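Local coordinates for protein 2-Keto-3-deoxy-(6-phospho-)gluconate aldolase (Thermoproteus tenax, PDB 2R91) that is an aldolase of the dihydrodipicolinate synthetase family, built on a closed barrel of eight parallel strands and assembled as four copies, at residues L159-L163 and A184-L190; Y200-L205 and L227-V231; A5-T9 and F21-V25; R66-A72 and A91-L97; K153-L159 and Y175-L181. All coordinates share one frame; numbering follows the deposited sequence.

Contact 1. Residues L159-L163 and A184-L190; sequences LAHTL and ASFAVRL
Leu-159 packs against Ala-184, Val-188 and Leu-190, and its two methyl groups do different work. From CB, which points at the opposite segment, the chain runs to CG with chi1 at -170°, opposed to the backbone N, so that the fork is carried out from its own helix. CD1 faces both Leu-190 CD1, 4.1 Å away, and Ser-185 OG, a hydroxyl already bonded to Leu-181 O. CD2 rests on Ala-184 CB at 3.8 Å and meets Val-188 CG1 tip to tip, whereas the Leu-159 and Leu-190 side chains slide past each other in opposite directions. One turn later in the helix, Leu-163 CD2 touches both Val-188 CG2 and Leu-190 CD2, each 3.9 Å from it. Thr-162 splits its roles: CG2 crosses Leu-190 at about a right angle, 3.7 Å from Leu-190 CD1, while OG1 turns to Asp-154 and Asn-176.

Leu-190 can receive three partners because the chain doubles back before it. Arg-189 has a positive phi of 56°, and the bond from Leu-190 N to Ser-185 O (3.0 Å), with that from Arg-189 N to Phe-186 O, completes a Schellman motif that ends the helix. The guanidinium of Arg-189 leaves the contact for a salt bridge with Glu-218 of the second subunit, where Val-188 also packs on Phe-183 of that subunit. No hydrogen bond joins the two segments; such purely apolar packing of successive outer helices, 159-168 and 182-187, belongs to the helical layer of a (beta/alpha)8 barrel.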
# COMPACT_ATOMS: atom_id res chain seq x y z
N LEU A 159 14.41 -0.53 9.48
CA LEU A 159 15.42 -0.10 10.45
C LEU A 159 15.92 1.31 10.16
O LEU A 159 16.22 2.09 11.07
CB LEU A 159 16.59 -1.09 10.48
CG LEU A 159 17.58 -0.89 11.62
CD1 LEU A 159 16.87 -1.05 13.00
CD2 LEU A 159 18.77 -1.94 11.49
N ALA A 160 15.99 1.67 8.88
CA ALA A 160 16.42 3.02 8.50
C ALA A 160 15.44 4.09 9.02
O ALA A 160 15.85 5.14 9.43
CB ALA A 160 16.56 3.14 6.99
N HIS A 161 14.16 3.80 8.97
CA HIS A 161 13.14 4.73 9.49
C HIS A 161 13.44 4.99 10.98
O HIS A 161 13.45 6.14 11.46
CB HIS A 161 11.75 4.09 9.26
CG HIS A 161 10.60 4.99 9.61
ND1 HIS A 161 10.15 5.15 10.90
CD2 HIS A 161 9.82 5.78 8.83
CE1 HIS A 161 9.13 6.01 10.91
NE2 HIS A 161 8.90 6.40 9.67
N THR A 162 13.74 3.92 11.72
CA THR A 162 14.06 4.05 13.15
C THR A 162 15.35 4.81 13.39
O THR A 162 15.41 5.73 14.24
CB THR A 162 14.11 2.67 13.83
OG1 THR A 162 12.93 1.95 13.54
CG2 THR A 162 14.23 2.81 15.37
N LEU A 163 16.40 4.45 12.65
CA LEU A 163 17.68 5.13 12.76
C LEU A 163 17.53 6.62 12.50
O LEU A 163 18.20 7.44 13.11
CB LEU A 163 18.72 4.52 11.77
CG LEU A 163 19.42 3.25 12.29
CD1 LEU A 163 20.04 2.43 11.14
CD2 LEU A 163 20.50 3.63 13.33
N ALA A 184 19.56 -6.76 14.88
CA ALA A 184 19.95 -5.59 14.11
C ALA A 184 19.97 -4.29 14.93
O ALA A 184 20.89 -3.47 14.80
CB ALA A 184 19.06 -5.44 12.90
N SER A 185 18.95 -4.10 15.77
CA SER A 185 18.92 -2.91 16.67
C SER A 185 20.15 -2.81 17.59
O SER A 185 20.72 -1.75 17.75
CB SER A 185 17.65 -2.95 17.54
OG SER A 185 16.51 -2.91 16.72
N PHE A 186 20.52 -3.90 18.24
CA PHE A 186 21.74 -3.88 19.07
C PHE A 186 23.00 -3.64 18.22
O PHE A 186 23.91 -2.86 18.59
CB PHE A 186 21.85 -5.15 19.88
CG PHE A 186 20.77 -5.28 20.95
CD1 PHE A 186 20.46 -4.21 21.80
CD2 PHE A 186 20.09 -6.48 21.11
CE1 PHE A 186 19.45 -4.35 22.80
CE2 PHE A 186 19.10 -6.63 22.09
CZ PHE A 186 18.80 -5.56 22.94
N ALA A 187 23.05 -4.31 17.07
CA ALA A 187 24.18 -4.15 16.13
C ALA A 187 24.41 -2.71 15.67
O ALA A 187 25.56 -2.25 15.51
CB ALA A 187 23.95 -5.05 14.93
N VAL A 188 23.33 -1.97 15.47
CA VAL A 188 23.49 -0.59 15.03
C VAL A 188 23.49 0.37 16.21
O VAL A 188 23.56 1.59 16.03
CB VAL A 188 22.45 -0.14 13.95
CG1 VAL A 188 22.55 -1.00 12.68
CG2 VAL A 188 21.00 -0.10 14.52
N ARG A 189 23.45 -0.17 17.42
CA ARG A 189 23.44 0.63 18.65
C ARG A 189 22.30 1.65 18.74
O ARG A 189 22.51 2.86 19.00
CB ARG A 189 24.82 1.29 18.93
CG ARG A 189 25.93 0.26 18.95
CD ARG A 189 27.18 0.73 19.70
NE ARG A 189 28.13 -0.38 19.82
CZ ARG A 189 29.44 -0.25 20.08
NH1 ARG A 189 29.97 0.97 20.24
NH2 ARG A 189 30.21 -1.33 20.17
N LEU A 190 21.08 1.17 18.50
CA LEU A 190 19.90 1.91 18.96
C LEU A 190 20.00 1.92 20.48
O LEU A 190 20.81 1.20 21.06
CB LEU A 190 18.62 1.20 18.49
CG LEU A 190 18.36 1.26 16.98
CD1 LEU A 190 16.98 0.70 16.75
CD2 LEU A 190 18.44 2.72 16.48

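Contact 2. Residues Y200-L205 and L227-V231; sequences YLPELL and LDEIV
Leu-227 and Tyr-200 bury the most surface here, followed by Ile-230, in a contact that joins the (beta/alpha)8 barrel to its C-terminal helices: helix 202-213 follows the last barrel strand, 192-193, and helix 217-237 comes next in the chain. The nearest CA atoms, of Leu-204 and Leu-227, are 8.0 Å apart, and the gap is filled by side chains without a hydrogen bond across it.

Leu-227 is touched at three levels. Its CB lies 4.2 Å from Leu-204 CD1 and equally near the other methyl of that leucine; its CD2 meets Leu-205 CD2 at 4.0 Å; and its CD1 comes within 4.2 Å of Tyr-200 CE1. A chi1 of 175° sets CG anti to the backbone N, and beyond it CD1 and CD2 diverge to different neighbours.

Tyr-200 takes the less common first torsion, 49°, with CG set between the backbone N and the carbonyl carbon; the ring then extends toward segment 227-231 of helix 217-237. It runs across Leu-227 at about a right angle but slides antiparallel past Ile-230, whose CG2 is 4.1 Å from Tyr-200 CE1. The phenol's polar end is not left to the apolar surroundings, since its OH is hydrogen-bonded to the OH of Tyr-239.

Ile-230 uses its other branch on Leu-201, the N-cap residue of helix 202-213. Phe-250 of helix 239-251 covers both of these side chains, and Leu-201 CD1 also sits in plane at the edge of the Tyr-200 ring. Leu-201 and Ile-230 reach toward each other tip to tip, CD1 to CD1, at 3.7 Å.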
# COMPACT_ATOMS: atom_id res chain seq x y z
N TYR A 200 7.90 -13.55 26.57
CA TYR A 200 8.01 -15.01 26.66
C TYR A 200 9.42 -15.55 26.62
O TYR A 200 9.66 -16.64 27.12
CB TYR A 200 7.13 -15.70 25.60
CG TYR A 200 7.25 -15.18 24.17
CD1 TYR A 200 8.20 -15.71 23.29
CD2 TYR A 200 6.36 -14.22 23.67
CE1 TYR A 200 8.28 -15.25 21.95
CE2 TYR A 200 6.43 -13.76 22.36
CZ TYR A 200 7.39 -14.30 21.50
OH TYR A 200 7.46 -13.84 20.20
N LEU A 201 10.36 -14.80 26.02
CA LEU A 201 11.76 -15.23 25.95
C LEU A 201 12.74 -14.11 26.22
O LEU A 201 13.65 -13.84 25.42
CB LEU A 201 12.07 -15.90 24.57
CG LEU A 201 11.57 -17.33 24.49
CD1 LEU A 201 11.50 -17.84 23.02
CD2 LEU A 201 12.45 -18.25 25.37
N PRO A 202 12.60 -13.45 27.40
CA PRO A 202 13.54 -12.37 27.73
C PRO A 202 14.98 -12.89 27.74
O PRO A 202 15.89 -12.15 27.40
CB PRO A 202 13.10 -11.97 29.18
CG PRO A 202 12.34 -13.17 29.72
CD PRO A 202 11.60 -13.67 28.46
N GLU A 203 15.18 -14.14 28.16
CA GLU A 203 16.54 -14.68 28.24
C GLU A 203 17.16 -14.83 26.85
O GLU A 203 18.36 -14.75 26.71
CB GLU A 203 16.60 -16.00 29.02
CG GLU A 203 15.75 -17.16 28.47
CD GLU A 203 14.29 -17.17 28.99
OE1 GLU A 203 13.56 -16.21 28.77
OE2 GLU A 203 13.86 -18.15 29.63
N LEU A 204 16.33 -15.05 25.84
CA LEU A 204 16.80 -15.06 24.44
C LEU A 204 17.24 -13.68 23.99
O LEU A 204 18.29 -13.51 23.33
CB LEU A 204 15.74 -15.66 23.51
CG LEU A 204 16.11 -16.00 22.03
CD1 LEU A 204 15.05 -16.85 21.36
CD2 LEU A 204 16.27 -14.76 21.20
N LEU A 205 16.46 -12.64 24.32
CA LEU A 205 16.82 -11.29 23.92
C LEU A 205 18.12 -10.88 24.60
O LEU A 205 18.95 -10.20 24.01
CB LEU A 205 15.70 -10.28 24.27
CG LEU A 205 14.29 -10.53 23.70
CD1 LEU A 205 13.45 -9.24 23.86
CD2 LEU A 205 14.35 -10.96 22.22
N LEU A 227 14.19 -17.14 17.10
CA LEU A 227 13.06 -16.28 17.50
C LEU A 227 12.07 -16.06 16.35
O LEU A 227 10.85 -16.16 16.54
CB LEU A 227 13.58 -14.92 17.99
CG LEU A 227 12.49 -13.87 18.34
CD1 LEU A 227 11.50 -14.44 19.39
CD2 LEU A 227 13.10 -12.55 18.80
N ASP A 228 12.60 -15.74 15.15
CA ASP A 228 11.75 -15.56 13.96
C ASP A 228 10.84 -16.77 13.69
O ASP A 228 9.66 -16.61 13.36
CB ASP A 228 12.62 -15.25 12.72
CG ASP A 228 13.36 -13.94 12.85
OD1 ASP A 228 12.90 -13.08 13.65
OD2 ASP A 228 14.37 -13.76 12.14
N GLU A 229 11.37 -17.98 13.85
CA GLU A 229 10.59 -19.19 13.61
C GLU A 229 9.44 -19.29 14.60
O GLU A 229 8.35 -19.72 14.26
CB GLU A 229 11.46 -20.42 13.82
CG GLU A 229 12.57 -20.58 12.79
CD GLU A 229 13.47 -21.81 13.06
OE1 GLU A 229 13.05 -22.74 13.85
OE2 GLU A 229 14.59 -21.83 12.48
N ILE A 230 9.72 -18.89 15.84
CA ILE A 230 8.69 -18.93 16.89
C ILE A 230 7.61 -17.90 16.61
O ILE A 230 6.43 -18.20 16.63
CB ILE A 230 9.34 -18.73 18.29
CG1 ILE A 230 10.17 -19.97 18.68
CG2 ILE A 230 8.25 -18.45 19.37
CD1 ILE A 230 11.21 -19.72 19.81
N VAL A 231 8.03 -16.67 16.33
CA VAL A 231 7.09 -15.61 15.91
C VAL A 231 6.20 -16.02 14.70
O VAL A 231 4.96 -15.81 14.70
CB VAL A 231 7.86 -14.32 15.58
CG1 VAL A 231 6.95 -13.24 14.98
CG2 VAL A 231 8.56 -13.80 16.87

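Contact 3. Residues A5-T9 and F21-V25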
# COMPACT_ATOMS: atom_id res chain seq x y z
N ALA A 5 10.16 -4.38 27.80
CA ALA A 5 9.06 -5.29 27.52
C ALA A 5 7.73 -4.54 27.35
O ALA A 5 7.28 -3.90 28.29
CB ALA A 5 8.94 -6.31 28.62
N PRO A 6 7.10 -4.65 26.16
CA PRO A 6 5.73 -4.14 25.99
C PRO A 6 4.87 -5.25 26.57
O PRO A 6 4.47 -6.21 25.89
CB PRO A 6 5.59 -3.99 24.45
CG PRO A 6 6.47 -5.16 23.90
CD PRO A 6 7.60 -5.34 24.94
N VAL A 7 4.63 -5.14 27.88
CA VAL A 7 4.09 -6.22 28.67
C VAL A 7 2.64 -6.52 28.33
O VAL A 7 1.86 -5.60 28.02
CB VAL A 7 4.29 -5.93 30.18
CG1 VAL A 7 3.38 -4.75 30.63
CG2 VAL A 7 4.09 -7.19 31.02
N ILE A 8 2.28 -7.81 28.36
CA ILE A 8 0.89 -8.20 28.19
C ILE A 8 0.03 -7.71 29.37
O ILE A 8 0.50 -7.64 30.49
CB ILE A 8 0.72 -9.74 28.05
CG1 ILE A 8 1.45 -10.47 29.19
CG2 ILE A 8 1.23 -10.23 26.65
CD1 ILE A 8 1.18 -11.98 29.27
N THR A 9 -1.24 -7.45 29.09
CA THR A 9 -2.21 -7.13 30.09
C THR A 9 -2.97 -8.43 30.42
O THR A 9 -3.65 -9.00 29.57
CB THR A 9 -3.15 -6.05 29.55
OG1 THR A 9 -2.40 -4.86 29.23
CG2 THR A 9 -4.24 -5.73 30.57
N PHE A 21 -0.29 -10.49 36.73
CA PHE A 21 0.54 -9.44 36.14
C PHE A 21 1.86 -9.23 36.88
O PHE A 21 2.93 -9.13 36.27
CB PHE A 21 -0.26 -8.13 36.05
CG PHE A 21 0.46 -7.02 35.35
CD1 PHE A 21 0.44 -6.93 33.96
CD2 PHE A 21 1.15 -6.06 36.08
CE1 PHE A 21 1.11 -5.90 33.31
CE2 PHE A 21 1.82 -5.02 35.44
CZ PHE A 21 1.80 -4.94 34.04
N ALA A 22 1.78 -9.16 38.21
CA ALA A 22 2.95 -8.94 39.06
C ALA A 22 3.92 -10.09 39.00
O ALA A 22 5.10 -9.86 38.99
CB ALA A 22 2.51 -8.72 40.56
N ASN A 23 3.41 -11.32 39.03
CA ASN A 23 4.27 -12.49 38.94
C ASN A 23 5.03 -12.43 37.62
O ASN A 23 6.25 -12.61 37.59
CB ASN A 23 3.43 -13.77 39.00
CG ASN A 23 4.27 -15.04 38.77
OD1 ASN A 23 5.04 -15.45 39.64
ND2 ASN A 23 4.10 -15.67 37.60
N HIS A 24 4.30 -12.17 36.54
CA HIS A 24 4.89 -12.10 35.17
C HIS A 24 5.94 -10.99 35.10
O HIS A 24 7.06 -11.22 34.69
CB HIS A 24 3.78 -11.86 34.13
CG HIS A 24 4.30 -11.72 32.72
ND1 HIS A 24 5.05 -12.70 32.10
CD2 HIS A 24 4.15 -10.72 31.81
CE1 HIS A 24 5.35 -12.31 30.87
NE2 HIS A 24 4.82 -11.11 30.67
N VAL A 25 5.60 -9.78 35.53
CA VAL A 25 6.58 -8.70 35.49
C VAL A 25 7.86 -9.01 36.30
O VAL A 25 8.99 -8.73 35.86
CB VAL A 25 5.97 -7.38 35.96
CG1 VAL A 25 7.08 -6.37 36.27
CG2 VAL A 25 4.99 -6.81 34.89
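Val-7 and Val-25 have the nearest CA atoms of the two segments, 7.7 Å apart, where an extended chain passes one side of a regular helix. Pro-6 centres an inverse gamma turn, and the chain beyond it stays extended, with psi of 143° at Val-7 and 151° at Ile-8. The CB of Val-7 points at the helix, and the two methyls part there: CG1 meets the edge of the Phe-21 ring, 3.7 Å from CE1, whereas CG2 reaches the rim of the His-24 ring at CD2 (3.6 Å) and also Val-25 CG2 (4.0 Å).

These are the first strand and first barrel helix of the (beta/alpha)8 fold, strand 2-6 and helix 18-30, with the small antiparallel pair 11-12 and 15-16 between them. Phe-21 is gripped from two directions. Val-25 CG2, from its own helix, lies 3.6 Å above the ring plane, offset toward the rim, while Ile-8 O lies in plane at the edge, 3.4 Å from CE1. That carbonyl is buried with no hydrogen-bonding partner in the model, and an aromatic C-H edge is what it faces.

His-24 is held by both ring nitrogens, ND1 to Tyr-253 OH and NE2 to Asn-199 OD1, which fixes how the imidazole is turned. Ile-8 crosses it at about a right angle, and its CD1 makes a CH-pi contact over one face, 4.3 Å from the centroid and 25° off the normal.

Contact 4. Residues R66-A72 and A91-L97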
# COMPACT_ATOMS: atom_id res chain seq x y z
N ARG A 66 11.39 0.51 36.77
CA ARG A 66 11.44 1.39 35.59
C ARG A 66 10.24 1.11 34.67
O ARG A 66 10.12 0.01 34.11
CB ARG A 66 12.74 1.18 34.80
CG ARG A 66 14.02 1.44 35.61
CD ARG A 66 15.29 1.41 34.76
NE ARG A 66 15.19 2.41 33.71
CZ ARG A 66 15.96 2.47 32.64
NH1 ARG A 66 16.93 1.58 32.48
NH2 ARG A 66 15.76 3.43 31.74
N VAL A 67 9.38 2.10 34.52
CA VAL A 67 8.07 1.90 33.86
C VAL A 67 7.80 3.06 32.93
O VAL A 67 7.96 4.25 33.31
CB VAL A 67 6.90 1.79 34.91
CG1 VAL A 67 5.56 1.76 34.22
CG2 VAL A 67 7.05 0.55 35.77
N ILE A 68 7.43 2.75 31.68
CA ILE A 68 6.91 3.77 30.78
C ILE A 68 5.45 3.41 30.49
O ILE A 68 5.15 2.25 30.20
CB ILE A 68 7.70 3.81 29.43
CG1 ILE A 68 9.17 4.18 29.69
CG2 ILE A 68 7.03 4.75 28.39
CD1 ILE A 68 10.09 4.04 28.38
N VAL A 69 4.55 4.39 30.57
CA VAL A 69 3.14 4.14 30.36
C VAL A 69 2.66 4.74 29.02
O VAL A 69 2.89 5.93 28.74
CB VAL A 69 2.25 4.67 31.55
CG1 VAL A 69 0.78 4.34 31.35
CG2 VAL A 69 2.75 4.10 32.89
N GLN A 70 2.03 3.89 28.21
CA GLN A 70 1.39 4.26 26.94
C GLN A 70 0.03 4.89 27.25
O GLN A 70 -0.81 4.23 27.85
CB GLN A 70 1.12 2.99 26.08
CG GLN A 70 -0.18 3.14 25.11
CD GLN A 70 0.35 3.99 24.17
OE1 GLN A 70 -0.23 4.92 23.63
NE2 GLN A 70 1.67 3.82 24.12
N VAL A 71 -0.21 6.12 26.82
CA VAL A 71 -1.40 6.86 27.29
C VAL A 71 -2.48 7.19 26.23
O VAL A 71 -3.51 7.82 26.55
CB VAL A 71 -0.97 8.15 28.03
CG1 VAL A 71 -0.04 7.82 29.20
CG2 VAL A 71 -0.32 9.17 27.05
N ALA A 72 -2.29 6.78 24.97
CA ALA A 72 -3.17 7.27 23.92
C ALA A 72 -4.65 6.95 24.19
O ALA A 72 -4.99 5.88 24.66
CB ALA A 72 -2.80 6.70 22.56
N ALA A 91 6.26 6.76 37.08
CA ALA A 91 6.66 6.33 35.73
C ALA A 91 7.83 7.17 35.32
O ALA A 91 7.84 8.39 35.54
CB ALA A 91 5.51 6.53 34.73
N GLU A 92 8.80 6.58 34.65
CA GLU A 92 9.95 7.36 34.26
C GLU A 92 9.66 8.16 32.98
O GLU A 92 10.32 9.17 32.70
CB GLU A 92 11.21 6.48 34.18
CG GLU A 92 11.43 5.74 32.91
CD GLU A 92 12.80 5.02 32.89
OE1 GLU A 92 13.29 4.57 33.96
OE2 GLU A 92 13.37 4.91 31.78
N ALA A 93 8.65 7.74 32.23
CA ALA A 93 8.27 8.45 31.02
C ALA A 93 6.83 8.06 30.66
O ALA A 93 6.33 7.07 31.16
CB ALA A 93 9.23 8.10 29.84
N VAL A 94 6.19 8.84 29.80
CA VAL A 94 4.94 8.36 29.18
C VAL A 94 5.17 8.29 27.67
O VAL A 94 6.03 8.99 27.16
CB VAL A 94 3.74 9.28 29.46
CG1 VAL A 94 3.36 9.21 30.97
CG2 VAL A 94 4.05 10.71 29.03
N ALA A 95 4.38 7.47 26.97
CA ALA A 95 4.48 7.37 25.52
C ALA A 95 3.09 7.51 24.95
O ALA A 95 2.11 7.23 25.64
CB ALA A 95 5.09 6.03 25.10
N SER A 96 2.98 7.91 23.69
CA SER A 96 1.69 7.85 23.01
C SER A 96 1.81 7.47 21.54
O SER A 96 2.69 7.97 20.83
CB SER A 96 0.90 9.20 23.11
OG SER A 96 -0.42 9.01 22.61
N LEU A 97 0.93 6.58 21.10
CA LEU A 97 0.61 6.46 19.69
C LEU A 97 0.17 7.84 19.22
O LEU A 97 -0.38 8.62 20.00
CB LEU A 97 -0.57 5.49 19.52
CG LEU A 97 -0.34 4.02 19.91
CD1 LEU A 97 -1.65 3.25 20.06
CD2 LEU A 97 0.55 3.31 18.84
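In the beta-alpha-beta crossover of strand 67-70, helix 76-88 and strand 93-96, Val-69 lies beside Val-94 in parallel register, the strand axes at 30°. Val-69 uses both backbone groups: its N donates to Ala-93 O at 3.3 Å, and its O accepts from Ala-95 N at 2.8 Å. Farther along, Val-71 N reaches Ala-95 O at 2.8 Å.

Within the closed (beta/alpha)8 barrel the two sheet faces differ. Ile-68, Gln-70, Ala-93 and Ala-95 share one face, with Ile-68 CG2 4.0 Å from Ala-95 CB and Phe-37 close to both; Val-69 and Val-94 face the other way, onto Ala-86 of helix 76-88.

At the start of the strands Arg-66 forms a two-pronged, side-on salt bridge with Glu-92, NE hydrogen-bonded to OE1 at 2.9 Å and NH2 to OE2 at 2.8 Å. The guanidinium and carboxylate planes are only 27° apart, and both oxygens are met from the syn side. Arg-66 NH2 has a second carboxylate in Glu-2.

At the far end Gln-70 bends at chi2 (74°), which carries OE1 to two backbone donors. Leu-97 N arrives in the carbonyl plane on a lone pair, at 3.2 Å, and Ala-72 N, tilted from that plane, at 3.1 Å.

Contact 5. Residues K153-L159 and Y175-L181; sequences KDTNESL and YNGSDSL. With SO4 (sulfate ion), chain E.
Lys-153 pairs with Tyr-175 and Asp-154 with Asn-176 in parallel register, Asp-154 N donating to Tyr-175 O (2.9 Å) and Gly-177 N to Asp-154 O (2.8 Å).

Past the strands, side chains take over from the backbone. Asn-176 is fixed at both ends of its amide: ND2 gives a nearly straight bond (168°) to Asn-156 O at 3.0 Å, in the carbonyl plane, while OD1 accepts from Ser-178 N and closes an Asx turn. Asn-156 makes a matching Asx turn onto Ser-158 N. Leu-181 CD1 packs against this segment, 3.5 Å from Asn-156 O. Glu-157 points its CB away, but a bend at chi2 (-65°) returns the carboxylate, and Ser-180 OG donates to OE1 at 2.9 Å.

Lys-153 extends from the opposite sheet face to Asp-154, and with Thr-155 it approaches the sulfate ion. Their tips are modelled too close together, which makes the hydrogen bonds from Lys-153 NZ and Thr-155 OG1 to sulfate O1 less certain in detail. Tyr-128 OH and Thr-42 OG1 also bind this ion, probably taken from the crystallisation liquor. It lies at the C-terminal mouth of the barrel strands, where enzymes with a (beta/alpha)8 fold have their active sites.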
# COMPACT_ATOMS: atom_id res chain seq x y z
N LYS A 153 9.61 4.99 20.26
CA LYS A 153 9.52 3.55 20.06
C LYS A 153 8.92 3.38 18.69
O LYS A 153 7.80 3.83 18.47
CB LYS A 153 8.61 2.87 21.08
CG LYS A 153 8.27 1.36 20.71
CD LYS A 153 7.15 0.79 21.61
CE LYS A 153 6.73 -0.70 21.39
NZ LYS A 153 7.12 -1.39 20.10
N ASP A 154 9.67 2.77 17.77
CA ASP A 154 9.25 2.66 16.38
C ASP A 154 9.01 1.18 16.09
O ASP A 154 9.96 0.38 15.94
CB ASP A 154 10.32 3.28 15.46
CG ASP A 154 9.85 3.48 14.00
OD1 ASP A 154 8.63 3.63 13.76
OD2 ASP A 154 10.71 3.48 13.08
N THR A 155 7.74 0.78 16.09
CA THR A 155 7.38 -0.61 15.80
C THR A 155 7.23 -0.65 14.30
O THR A 155 6.20 -0.28 13.75
CB THR A 155 6.11 -1.11 16.56
OG1 THR A 155 6.40 -1.13 17.97
CG2 THR A 155 5.79 -2.56 16.16
N ASN A 156 8.29 -1.08 13.62
CA ASN A 156 8.48 -0.77 12.21
C ASN A 156 9.51 -1.74 11.61
O ASN A 156 10.57 -1.94 12.21
CB ASN A 156 9.02 0.66 12.11
CG ASN A 156 8.82 1.27 10.73
OD1 ASN A 156 9.05 0.63 9.70
ND2 ASN A 156 8.36 2.51 10.72
N GLU A 157 9.21 -2.33 10.45
CA GLU A 157 10.15 -3.23 9.78
C GLU A 157 11.32 -2.47 9.13
O GLU A 157 12.34 -3.08 8.80
CB GLU A 157 9.46 -4.09 8.71
CG GLU A 157 8.42 -5.08 9.23
CD GLU A 157 8.98 -6.21 10.12
OE1 GLU A 157 10.15 -6.69 9.93
OE2 GLU A 157 8.21 -6.63 11.01
N SER A 158 11.16 -1.16 8.93
CA SER A 158 12.23 -0.38 8.31
C SER A 158 13.26 0.14 9.36
O SER A 158 13.00 1.12 10.06
CB SER A 158 11.64 0.75 7.48
OG SER A 158 12.64 1.67 7.10
N LEU A 159 14.41 -0.53 9.48
CA LEU A 159 15.42 -0.10 10.45
C LEU A 159 15.92 1.31 10.16
O LEU A 159 16.22 2.09 11.07
CB LEU A 159 16.59 -1.09 10.48
CG LEU A 159 17.58 -0.89 11.62
CD1 LEU A 159 16.87 -1.05 13.00
CD2 LEU A 159 18.77 -1.94 11.49
N TYR A 175 14.24 3.33 20.19
CA TYR A 175 14.06 1.88 20.29
C TYR A 175 13.28 1.38 19.08
O TYR A 175 12.37 2.06 18.58
CB TYR A 175 13.19 1.55 21.52
CG TYR A 175 13.77 2.08 22.80
CD1 TYR A 175 14.54 1.28 23.62
CD2 TYR A 175 13.59 3.41 23.15
CE1 TYR A 175 15.13 1.77 24.77
CE2 TYR A 175 14.16 3.91 24.33
CZ TYR A 175 14.91 3.07 25.13
OH TYR A 175 15.46 3.56 26.29
N ASN A 176 13.64 0.21 18.59
CA ASN A 176 12.84 -0.43 17.55
C ASN A 176 11.97 -1.52 18.17
O ASN A 176 12.41 -2.25 19.08
CB ASN A 176 13.73 -0.97 16.41
CG ASN A 176 12.92 -1.68 15.35
OD1 ASN A 176 12.58 -2.84 15.51
ND2 ASN A 176 12.56 -0.98 14.28
N GLY A 177 10.73 -1.64 17.69
CA GLY A 177 9.75 -2.54 18.32
C GLY A 177 9.46 -3.83 17.56
O GLY A 177 8.60 -4.63 17.96
N SER A 178 10.20 -4.08 16.48
CA SER A 178 9.99 -5.29 15.67
C SER A 178 10.81 -6.48 16.23
O SER A 178 12.02 -6.35 16.45
CB SER A 178 10.31 -5.01 14.19
OG SER A 178 10.26 -6.24 13.45
N ASP A 179 10.14 -7.58 16.54
CA ASP A 179 10.85 -8.80 17.01
C ASP A 179 11.90 -9.29 15.99
O ASP A 179 12.91 -9.90 16.37
CB ASP A 179 9.85 -9.91 17.22
CG ASP A 179 9.00 -9.70 18.48
OD1 ASP A 179 9.54 -9.79 19.59
OD2 ASP A 179 7.82 -9.41 18.33
N SER A 180 11.66 -9.02 14.71
CA SER A 180 12.59 -9.48 13.67
C SER A 180 13.85 -8.63 13.61
O SER A 180 14.81 -8.97 12.88
CB SER A 180 11.87 -9.45 12.33
OG SER A 180 11.74 -8.08 11.96
N LEU A 181 13.88 -7.52 14.35
CA LEU A 181 15.02 -6.57 14.34
C LEU A 181 15.78 -6.42 15.67
O LEU A 181 16.53 -5.45 15.85
CB LEU A 181 14.60 -5.18 13.81
CG LEU A 181 14.17 -5.09 12.34
CD1 LEU A 181 13.57 -3.72 11.99
CD2 LEU A 181 15.39 -5.44 11.42
S SO4 E . 4.32 -3.49 20.60
O1 SO4 E . 4.43 -2.32 19.69
O2 SO4 E . 5.72 -3.95 20.78
O3 SO4 E . 3.57 -3.31 21.83
O4 SO4 E . 3.56 -4.60 19.97

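Overall arrangement
Contacts 1 and 5 are the most closely coupled: their centres are 8 Å apart, they share Leu-159, and their segments alternate along the chain through strand 149-154, helix 159-168 and strand 173-176. Contact 5 also touches contact 2, where Leu-227 CD2 lies 3.6 Å from Asp-179 O, although the centres are 15 Å apart. Contacts 3, 4 and 5 draw on the same barrel sheet; the centres of contacts 3 and 5 are about 20 Å apart, on opposite sides of the chain's centre. Of the five, contact 5 includes the sulfate at the barrel mouth. Contacts 1, 2 and 5 all touch the second subunit, whereas no other chain reaches contact 3.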